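Short afifavidin (Afifella pfennigii, PDB 6HDT) forms a strong non-covalent complex with biotin and 2-iminobiotin as a dimeric bacterial avidin, although its exact biological role is still obscure. Local coordinates at residues Gln9-Phe14 / Leu33-Gly38. Sequence-based numbering, arbitrary orientation.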
loop_
_atom_site.group_PDB
_atom_site.type_symbol
_atom_site.label_atom_id
_atom_site.label_comp_id
_atom_site.label_asym_id
_atom_site.label_seq_id
_atom_site.Cartn_x
_atom_site.Cartn_y
_atom_site.Cartn_z
ATOM N N GLN A 9 8.082 19.542 0.029
ATOM C CA GLN A 9 8.717 19.115 -1.217
ATOM C C GLN A 9 8.063 17.839 -1.756
ATOM O O GLN A 9 7.866 17.694 -2.944
ATOM C CB GLN A 9 10.213 18.898 -1.007
ATOM C CG GLN A 9 11.016 20.186 -0.877
ATOM C CD GLN A 9 12.446 19.912 -0.414
ATOM O OE1 GLN A 9 12.718 18.927 0.291
ATOM N NE2 GLN A 9 13.360 20.789 -0.793
ATOM N N SER A 10 7.722 16.901 -0.863
ATOM C CA SER A 10 7.049 15.693 -1.303
ATOM C C SER A 10 5.624 15.958 -1.902
ATOM O O SER A 10 5.205 15.335 -2.910
ATOM C CB SER A 10 7.019 14.685 -0.134
ATOM O OG SER A 10 6.376 13.532 -0.539
ATOM N N ALA A 11 4.887 16.884 -1.284
ATOM C CA ALA A 11 3.579 17.264 -1.754
ATOM C C ALA A 11 3.677 17.960 -3.088
ATOM O O ALA A 11 2.869 17.710 -3.963
ATOM C CB ALA A 11 2.897 18.184 -0.760
ATOM N N GLU A 12 4.665 18.826 -3.247
ATOM C CA GLU A 12 4.787 19.578 -4.510
ATOM C C GLU A 12 5.204 18.645 -5.654
ATOM O O GLU A 12 4.700 18.773 -6.765
ATOM C CB GLU A 12 5.748 20.754 -4.374
ATOM C CG GLU A 12 5.181 21.895 -3.524
ATOM C CD GLU A 12 6.190 23.001 -3.283
ATOM O OE1 GLU A 12 7.170 23.070 -4.052
ATOM O OE2 GLU A 12 6.008 23.794 -2.324
ATOM N N ALA A 13 6.065 17.669 -5.358
ATOM C CA ALA A 13 6.445 16.697 -6.348
ATOM C C ALA A 13 5.206 15.892 -6.748
ATOM O O ALA A 13 5.081 15.469 -7.867
ATOM C CB ALA A 13 7.555 15.792 -5.828
ATOM N N PHE A 14 4.280 15.654 -5.819
ATOM C CA PHE A 14 3.052 14.958 -6.200
ATOM C C PHE A 14 2.127 15.807 -7.084
ATOM O O PHE A 14 1.426 15.269 -7.920
ATOM C CB PHE A 14 2.351 14.428 -4.960
ATOM C CG PHE A 14 1.253 13.462 -5.253
ATOM C CD1 PHE A 14 1.524 12.190 -5.770
ATOM C CD2 PHE A 14 -0.063 13.813 -5.004
ATOM C CE1 PHE A 14 0.490 11.308 -5.998
ATOM C CE2 PHE A 14 -1.102 12.916 -5.220
ATOM C CZ PHE A 14 -0.824 11.676 -5.722
ATOM N N LEU A 33 -5.026 13.252 2.366
ATOM C CA LEU A 33 -3.643 12.810 2.316
ATOM C C LEU A 33 -2.751 13.825 2.983
ATOM O O LEU A 33 -2.834 15.038 2.726
ATOM C CB LEU A 33 -3.164 12.611 0.867
ATOM C CG LEU A 33 -3.884 11.532 0.057
ATOM C CD1 LEU A 33 -3.327 11.494 -1.346
ATOM C CD2 LEU A 33 -3.756 10.176 0.724
ATOM N N VAL A 34 -1.861 13.315 3.800
ATOM C CA VAL A 34 -0.858 14.124 4.479
ATOM C C VAL A 34 0.515 13.569 4.140
ATOM O O VAL A 34 0.833 12.415 4.443
ATOM C CB VAL A 34 -1.061 14.145 6.016
ATOM C CG1 VAL A 34 -0.196 15.217 6.641
ATOM C CG2 VAL A 34 -2.516 14.397 6.370
ATOM N N PHE A 35 1.305 14.370 3.438
ATOM C CA PHE A 35 2.692 14.024 3.164
ATOM C C PHE A 35 3.603 14.331 4.363
ATOM O O PHE A 35 3.486 15.383 5.012
ATOM C CB PHE A 35 3.170 14.735 1.906
ATOM C CG PHE A 35 2.436 14.287 0.703
ATOM C CD1 PHE A 35 2.790 13.103 0.071
ATOM C CD2 PHE A 35 1.327 14.968 0.265
ATOM C CE1 PHE A 35 2.084 12.640 -1.014
ATOM C CE2 PHE A 35 0.616 14.507 -0.833
ATOM C CZ PHE A 35 0.995 13.346 -1.467
ATOM N N GLY A 36 4.487 13.386 4.664
ATOM C CA GLY A 36 5.447 13.542 5.750
ATOM C C GLY A 36 6.879 13.234 5.345
ATOM O O GLY A 36 7.222 13.251 4.177
ATOM N N ALA A 37 7.711 12.955 6.344
ATOM C CA ALA A 37 9.122 12.676 6.142
ATOM C C ALA A 37 9.287 11.224 5.696
ATOM O O ALA A 37 8.372 10.420 5.821
ATOM C CB ALA A 37 9.878 12.905 7.420
ATOM N N GLY A 38 10.458 10.899 5.163
ATOM C CA GLY A 38 10.721 9.568 4.688
ATOM C C GLY A 38 9.756 9.121 3.606
ATOM O O GLY A 38 9.365 7.969 3.589
HETATM O O HOH W 1 6.043 12.299 1.739
#
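Phe35, at the end of strand 30-35, lays its ring against one side of helix 7-14 and meets Ser10, Ala11 and Phe14. Its CG stands anti to the carbonyl carbon (chi1 -64°), which carries the ring from the strand toward the helix. The tight part of the contact is over one ring face: Ala11 CA lies 4.2 Å from the centroid of the Phe35 ring and 25° off its normal, a CH-pi approach displaced toward the rim, while Ala11 CB packs on Phe35 CD2 at 3.7 Å. Farther along the helix, Phe35 CZ comes within 3.7 Å of Phe14 CD2 and also touches CB and CG of that residue. The two rings form an oblique aromatic pair, their planes inclined at 46° and their centroids 5.5 Å apart. Thr65 of strand 58-66 touches Ser10, Phe14 and Phe35, joining the cluster to the barrel wall.

On the polar side Ser10 OG still approaches Phe35 CD1 to 3.7 Å, but the link onward to Gly36 is looser, made through water alone, with no direct hydrogen bond between the segments. Ser10 OG donates to this water at 2.6 Å, and the same water donates to Gly36 O at 2.9 Å. The water oxygen sits at the edge of the Phe35 ring, in its plane. With an alanine at Phe35, the gap between helix and strand would probably leave Ala11 without its aromatic face and Phe14 CD2 without its contact to CZ.

Phe14 also touches Trp23 and Ile70, and its side chain is about 12 Å from those of Tyr45 and Asp123, set back from these two residues of the biotin site. The arrangement is that of a short N-terminal helix packed against the antiparallel eight-stranded beta-barrel of the avidin family.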